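Local coordinates for protein YCAC GENE product (Escherichia coli, PDB 1YAC) that is an octameric hydrolase of the isochorismatase family whose substrate specificity is unknown, at residues A[48-53]-A[171-176]; A[164-169]-A[185-190]. All coordinates share one frame; numbering follows the deposited sequence.

Interaction 1 (A[48-53]-A[171-176]); sequences KYFNLP and ELHRDW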
loop_
_atom_site.group_PDB
_atom_site.type_symbol
_atom_site.label_atom_id
_atom_site.label_comp_id
_atom_site.label_asym_id
_atom_site.label_seq_id
_atom_site.Cartn_x
_atom_site.Cartn_y
_atom_site.Cartn_z
ATOM N N LYS A 48 5.206 -2.039 34.417
ATOM C CA LYS A 48 5.176 -1.348 35.696
ATOM C C LYS A 48 3.832 -1.564 36.399
ATOM O O LYS A 48 3.788 -1.916 37.589
ATOM C CB LYS A 48 5.436 0.147 35.491
ATOM C CG LYS A 48 5.357 0.968 36.765
ATOM C CD LYS A 48 6.718 1.429 37.246
ATOM C CE LYS A 48 7.651 0.281 37.537
ATOM N NZ LYS A 48 8.892 0.773 38.199
ATOM N N TYR A 49 2.744 -1.386 35.653
ATOM C CA TYR A 49 1.396 -1.554 36.201
ATOM C C TYR A 49 1.167 -2.940 36.818
ATOM O O TYR A 49 0.605 -3.062 37.911
ATOM C CB TYR A 49 0.340 -1.292 35.125
ATOM C CG TYR A 49 -1.074 -1.554 35.605
ATOM C CD1 TYR A 49 -1.648 -0.768 36.603
ATOM C CD2 TYR A 49 -1.823 -2.602 35.081
ATOM C CE1 TYR A 49 -2.933 -1.021 37.065
ATOM C CE2 TYR A 49 -3.105 -2.864 35.537
ATOM C CZ TYR A 49 -3.655 -2.066 36.528
ATOM O OH TYR A 49 -4.946 -2.304 36.964
ATOM N N PHE A 50 1.550 -3.981 36.082
ATOM C CA PHE A 50 1.398 -5.344 36.552
ATOM C C PHE A 50 2.517 -5.758 37.492
ATOM O O PHE A 50 2.534 -6.898 37.953
ATOM C CB PHE A 50 1.320 -6.315 35.371
ATOM C CG PHE A 50 0.054 -6.193 34.580
ATOM C CD1 PHE A 50 -1.166 -6.579 35.141
ATOM C CD2 PHE A 50 0.062 -5.631 33.305
ATOM C CE1 PHE A 50 -2.356 -6.402 34.448
ATOM C CE2 PHE A 50 -1.133 -5.448 32.600
ATOM C CZ PHE A 50 -2.343 -5.835 33.177
ATOM N N ASN A 51 3.473 -4.865 37.752
ATOM C CA ASN A 51 4.569 -5.203 38.659
ATOM C C ASN A 51 5.355 -6.429 38.227
ATOM O O ASN A 51 5.684 -7.274 39.053
ATOM C CB ASN A 51 4.033 -5.471 40.065
ATOM C CG ASN A 51 3.937 -4.239 40.885
ATOM O OD1 ASN A 51 2.858 -3.735 41.151
ATOM N ND2 ASN A 51 5.056 -3.763 41.330
ATOM N N LEU A 52 5.667 -6.540 36.944
ATOM C CA LEU A 52 6.408 -7.697 36.470
ATOM C C LEU A 52 7.894 -7.452 36.543
ATOM O O LEU A 52 8.357 -6.370 36.176
ATOM C CB LEU A 52 6.052 -7.997 35.012
ATOM C CG LEU A 52 4.580 -8.124 34.675
ATOM C CD1 LEU A 52 4.449 -8.307 33.150
ATOM C CD2 LEU A 52 3.954 -9.289 35.432
ATOM N N PRO A 53 8.667 -8.431 37.059
ATOM C CA PRO A 53 10.123 -8.253 37.137
ATOM C C PRO A 53 10.560 -7.905 35.724
ATOM O O PRO A 53 10.205 -8.620 34.774
ATOM C CB PRO A 53 10.609 -9.652 37.530
ATOM C CG PRO A 53 9.519 -10.113 38.444
ATOM C CD PRO A 53 8.261 -9.717 37.655
ATOM N N GLU A 171 -4.441 -10.276 28.624
ATOM C CA GLU A 171 -4.232 -11.641 29.083
ATOM C C GLU A 171 -3.690 -11.631 30.516
ATOM O O GLU A 171 -4.001 -12.514 31.316
ATOM C CB GLU A 171 -3.291 -12.392 28.141
ATOM C CG GLU A 171 -3.425 -13.910 28.248
ATOM C CD GLU A 171 -2.818 -14.628 27.068
ATOM O OE1 GLU A 171 -3.549 -14.821 26.085
ATOM O OE2 GLU A 171 -1.627 -15.011 27.119
ATOM N N LEU A 172 -2.887 -10.625 30.841
ATOM C CA LEU A 172 -2.328 -10.495 32.183
ATOM C C LEU A 172 -3.389 -10.073 33.205
ATOM O O LEU A 172 -3.446 -10.622 34.312
ATOM C CB LEU A 172 -1.203 -9.456 32.195
ATOM C CG LEU A 172 0.137 -9.859 31.590
ATOM C CD1 LEU A 172 1.003 -8.626 31.396
ATOM C CD2 LEU A 172 0.828 -10.861 32.487
ATOM N N HIS A 173 -4.213 -9.100 32.836
ATOM C CA HIS A 173 -5.220 -8.568 33.733
ATOM C C HIS A 173 -6.349 -9.541 34.005
ATOM O O HIS A 173 -6.850 -9.615 35.133
ATOM C CB HIS A 173 -5.803 -7.259 33.180
ATOM C CG HIS A 173 -6.403 -6.375 34.231
ATOM N ND1 HIS A 173 -7.753 -6.104 34.299
ATOM C CD2 HIS A 173 -5.823 -5.656 35.224
ATOM C CE1 HIS A 173 -7.979 -5.250 35.283
ATOM N NE2 HIS A 173 -6.829 -4.962 35.859
ATOM N N ARG A 174 -6.808 -10.225 32.960
ATOM C CA ARG A 174 -7.892 -11.218 33.073
ATOM C C ARG A 174 -9.287 -10.690 33.372
ATOM O O ARG A 174 -10.254 -11.089 32.712
ATOM C CB ARG A 174 -7.573 -12.262 34.152
ATOM C CG ARG A 174 -6.305 -13.045 33.956
ATOM C CD ARG A 174 -6.367 -13.925 32.729
ATOM N NE ARG A 174 -5.137 -14.702 32.621
ATOM C CZ ARG A 174 -4.897 -15.808 33.316
ATOM N NH1 ARG A 174 -5.816 -16.275 34.154
ATOM N NH2 ARG A 174 -3.719 -16.417 33.215
ATOM N N ASP A 175 -9.402 -9.776 34.339
ATOM C CA ASP A 175 -10.680 -9.226 34.792
ATOM C C ASP A 175 -10.611 -7.748 35.121
ATOM O O ASP A 175 -9.843 -7.328 35.974
ATOM C CB ASP A 175 -11.133 -9.987 36.047
ATOM C CG ASP A 175 -12.654 -9.883 36.286
ATOM O OD1 ASP A 175 -13.213 -8.771 36.378
ATOM O OD2 ASP A 175 -13.297 -10.956 36.341
ATOM N N TRP A 176 -11.493 -6.984 34.489
ATOM C CA TRP A 176 -11.575 -5.540 34.696
ATOM C C TRP A 176 -11.733 -5.209 36.174
ATOM O O TRP A 176 -11.033 -4.341 36.707
ATOM C CB TRP A 176 -12.770 -4.966 33.938
ATOM C CG TRP A 176 -12.520 -4.625 32.519
ATOM C CD1 TRP A 176 -12.861 -5.367 31.423
ATOM C CD2 TRP A 176 -11.934 -3.414 32.022
ATOM N NE1 TRP A 176 -12.528 -4.687 30.274
ATOM C CE2 TRP A 176 -11.957 -3.487 30.613
ATOM C CE3 TRP A 176 -11.397 -2.271 32.636
ATOM C CZ2 TRP A 176 -11.460 -2.455 29.799
ATOM C CZ3 TRP A 176 -10.906 -1.246 31.828
ATOM C CH2 TRP A 176 -10.942 -1.347 30.425
#

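Interaction 2 (A[164-169]-A[185-190]); sequences TWFGVA and TLFSNH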
loop_
_atom_site.group_PDB
_atom_site.type_symbol
_atom_site.label_atom_id
_atom_site.label_comp_id
_atom_site.label_asym_id
_atom_site.label_seq_id
_atom_site.Cartn_x
_atom_site.Cartn_y
_atom_site.Cartn_z
ATOM N N THR A 164 0.703 -8.859 20.904
ATOM C CA THR A 164 0.853 -7.414 20.782
ATOM C C THR A 164 0.550 -6.828 22.160
ATOM O O THR A 164 -0.135 -7.474 22.959
ATOM C CB THR A 164 -0.004 -6.854 19.612
ATOM O OG1 THR A 164 -1.284 -7.492 19.587
ATOM C CG2 THR A 164 0.704 -7.161 18.279
ATOM N N TRP A 165 1.040 -5.624 22.446
ATOM C CA TRP A 165 0.889 -5.076 23.789
ATOM C C TRP A 165 -0.494 -5.047 24.412
ATOM O O TRP A 165 -0.637 -5.391 25.581
ATOM C CB TRP A 165 1.637 -3.730 23.965
ATOM C CG TRP A 165 0.903 -2.516 23.493
ATOM C CD1 TRP A 165 1.095 -1.844 22.318
ATOM C CD2 TRP A 165 -0.158 -1.839 24.180
ATOM N NE1 TRP A 165 0.211 -0.792 22.231
ATOM C CE2 TRP A 165 -0.570 -0.768 23.359
ATOM C CE3 TRP A 165 -0.804 -2.038 25.411
ATOM C CZ2 TRP A 165 -1.601 0.104 23.728
ATOM C CZ3 TRP A 165 -1.827 -1.176 25.778
ATOM C CH2 TRP A 165 -2.217 -0.117 24.938
ATOM N N PHE A 166 -1.512 -4.658 23.650
ATOM C CA PHE A 166 -2.863 -4.598 24.207
ATOM C C PHE A 166 -3.315 -6.013 24.584
ATOM O O PHE A 166 -3.875 -6.224 25.669
ATOM C CB PHE A 166 -3.830 -3.942 23.217
ATOM C CG PHE A 166 -5.257 -3.885 23.701
ATOM C CD1 PHE A 166 -5.678 -2.872 24.561
ATOM C CD2 PHE A 166 -6.190 -4.824 23.260
ATOM C CE1 PHE A 166 -7.008 -2.789 24.967
ATOM C CE2 PHE A 166 -7.519 -4.748 23.663
ATOM C CZ PHE A 166 -7.925 -3.726 24.517
ATOM N N GLY A 167 -3.014 -6.978 23.711
ATOM C CA GLY A 167 -3.347 -8.364 23.988
ATOM C C GLY A 167 -2.628 -8.854 25.242
ATOM O O GLY A 167 -3.219 -9.549 26.081
ATOM N N VAL A 168 -1.348 -8.492 25.368
ATOM C CA VAL A 168 -0.524 -8.854 26.533
ATOM C C VAL A 168 -1.188 -8.313 27.823
ATOM O O VAL A 168 -1.393 -9.052 28.792
ATOM C CB VAL A 168 0.939 -8.265 26.397
ATOM C CG1 VAL A 168 1.731 -8.430 27.705
ATOM C CG2 VAL A 168 1.694 -8.949 25.244
ATOM N N ALA A 169 -1.564 -7.037 27.810
ATOM C CA ALA A 169 -2.188 -6.425 28.973
ATOM C C ALA A 169 -3.488 -7.137 29.359
ATOM O O ALA A 169 -3.753 -7.369 30.543
ATOM C CB ALA A 169 -2.449 -4.944 28.716
ATOM N N THR A 185 -6.778 3.566 32.648
ATOM C CA THR A 185 -5.772 4.613 32.521
ATOM C C THR A 185 -4.703 4.197 31.519
ATOM O O THR A 185 -4.322 4.988 30.647
ATOM C CB THR A 185 -5.132 4.950 33.895
ATOM O OG1 THR A 185 -6.134 5.513 34.747
ATOM C CG2 THR A 185 -4.009 5.974 33.747
ATOM N N LEU A 186 -4.253 2.948 31.616
ATOM C CA LEU A 186 -3.236 2.423 30.705
ATOM C C LEU A 186 -3.761 2.507 29.269
ATOM O O LEU A 186 -3.060 2.965 28.367
ATOM C CB LEU A 186 -2.908 0.964 31.050
ATOM C CG LEU A 186 -1.948 0.221 30.101
ATOM C CD1 LEU A 186 -0.522 0.703 30.335
ATOM C CD2 LEU A 186 -2.036 -1.291 30.336
ATOM N N PHE A 187 -5.002 2.082 29.071
ATOM C CA PHE A 187 -5.609 2.104 27.744
ATOM C C PHE A 187 -5.802 3.528 27.222
ATOM O O PHE A 187 -5.465 3.843 26.073
ATOM C CB PHE A 187 -6.942 1.351 27.769
ATOM C CG PHE A 187 -6.810 -0.141 27.973
ATOM C CD1 PHE A 187 -5.559 -0.769 27.951
ATOM C CD2 PHE A 187 -7.945 -0.923 28.178
ATOM C CE1 PHE A 187 -5.443 -2.149 28.131
ATOM C CE2 PHE A 187 -7.840 -2.303 28.359
ATOM C CZ PHE A 187 -6.583 -2.917 28.336
ATOM N N SER A 188 -6.333 4.396 28.070
ATOM C CA SER A 188 -6.564 5.785 27.688
ATOM C C SER A 188 -5.258 6.496 27.289
ATOM O O SER A 188 -5.230 7.270 26.331
ATOM C CB SER A 188 -7.254 6.531 28.845
ATOM O OG SER A 188 -7.502 7.889 28.511
ATOM N N ASN A 189 -4.181 6.194 28.009
ATOM C CA ASN A 189 -2.879 6.800 27.729
ATOM C C ASN A 189 -2.212 6.296 26.463
ATOM O O ASN A 189 -1.347 6.972 25.913
ATOM C CB ASN A 189 -1.908 6.560 28.893
ATOM C CG ASN A 189 -2.322 7.299 30.154
ATOM O OD1 ASN A 189 -2.892 8.382 30.074
ATOM N ND2 ASN A 189 -2.177 6.663 31.291
ATOM N N HIS A 190 -2.632 5.117 25.991
ATOM C CA HIS A 190 -2.012 4.514 24.821
ATOM C C HIS A 190 -2.888 4.135 23.627
ATOM O O HIS A 190 -2.395 3.574 22.650
ATOM C CB HIS A 190 -1.160 3.323 25.267
ATOM C CG HIS A 190 -0.054 3.716 26.188
ATOM N ND1 HIS A 190 1.042 4.443 25.773
ATOM C CD2 HIS A 190 0.110 3.521 27.519
ATOM C CE1 HIS A 190 1.843 4.666 26.804
ATOM N NE2 HIS A 190 1.293 4.117 27.870
#

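Interaction 1 (A[48-53]-A[171-176])
Phe50 and Leu172, each with 71 Å² buried by the contact, pack with the side chain of Leu172 against the ring of Phe50 where two helix ends meet in the three-layer alpha-beta-alpha sandwich of this isochorismatase-like chain. Segment 48-53 carries the end of helix 33-49 and leads into strand 54-59, while 171-176 carries the end of helix 165-173. Leu172 CB lies over the middle of the Phe50 ring, 3.8 Å from its centroid and only 7° off the ring normal, a CH-pi contact. The opposite face of the same ring is covered by CD2 of its own neighbour Tyr49, so the phenyl group is clamped between two residues. The CB of Phe50 already points toward the other segment, and CG stands anti to the carbonyl carbon (chi1 -70°). Farther out on Leu172, CD1 reaches Phe50 CD2 at 3.7 Å and meets Leu52 CD1 tip to tip at 3.9 Å, extending the apolar patch past the turn. That turn is a Schellman motif, with positive phi at Asn51 and two bonds back into the last turn, one of them Asn51 N to Lys48 O at 3.0 Å.

His173, the third main contributor, crosses Phe50 at about a right angle. The two rings meet rim to rim, their planes at 65°, and His173 CD2 comes 3.6 Å from Phe50 CE1, near the phenyl plane. His173 CB sits by Phe50 CZ at 3.7 Å. Beyond this segment, the His173 side chain also touches Leu183 of helix 180-190. The phenol of Tyr49 has its polar partner outside the two segments, hydrogen-bonding Asp179 OD2. Beside that phenol, His173 CD2 lies in the plane of the Tyr49 ring, at its edge, 3.9 Å from CE2.

Interaction 2 (A[164-169]-A[185-190])
Phe166 and Phe187 make the tightest aromatic meeting between helices 165-169 and 185-190. Phe166 CE1 stands over the centre of the Phe187 ring, 3.3 Å above its plane, and comes 3.4 Å from Phe187 CZ. The planes are inclined at 44° and the side chains cross at about a right angle. CG of Phe166 is anti to the backbone N (chi1 178°); the CB bond does not point at the other helix, but the end of the ring comes nearer to it. On the second subunit, Phe143 meets the Phe166 ring edge-to-face.

The other aromatic pair is edge-to-face: the edge of His190 is directed at the face of the Trp165 six-membered ring, centroids 5.9 Å apart. His190 CB supplies the close packing, 3.6 Å from both CZ2 and CH2 of the indole. The polar ends of this pair turn to helix 33-49, where Trp165 NE1 bonds Asn39 OD1 and His190 NE2 bonds Asp45 OD2.

These segments belong to an antiparallel helix pair following the last strand of the alpha-beta-alpha sandwich, their axes 11.8 Å apart and at 174°.

Looser apolar contacts complete the interface. Ala169 CB lies 4.0 Å from Leu186 CD2, and at the edge of the Phe187 ring it is 4.1 Å from CE1. Phe187 CD1 approaches Trp165 CZ3 near the indole plane, at 4.3 Å. An alanine in place of Phe187 would probably open a gap between the helices, leaving Phe166 CE1 without the ring beneath it and Ala169 CB with Leu186 CD2 as its remaining neighbour across the contact.

Interactions 1 and 2 have centres about 10 Å apart, on the same side of the chain's centre, and share helix 165-173: its N-terminal part serves interaction 2 and its C-terminal end interaction 1. Along the chain the segments alternate, 48-53, 164-169, 171-176, 185-190, so the two contacts interlock. They also touch directly, Phe50 CZ lying 3.4 Å from Ala169 O and Trp176 CH2 3.8 Å from Phe187 CD2. Helix 165-173 is thereby packed against both the end of helix 33-49 and helix 180-190, which joins the C-terminal helices to the sandwich. Both contacts also reach a second subunit, placing this packing beside an interface of the octamer.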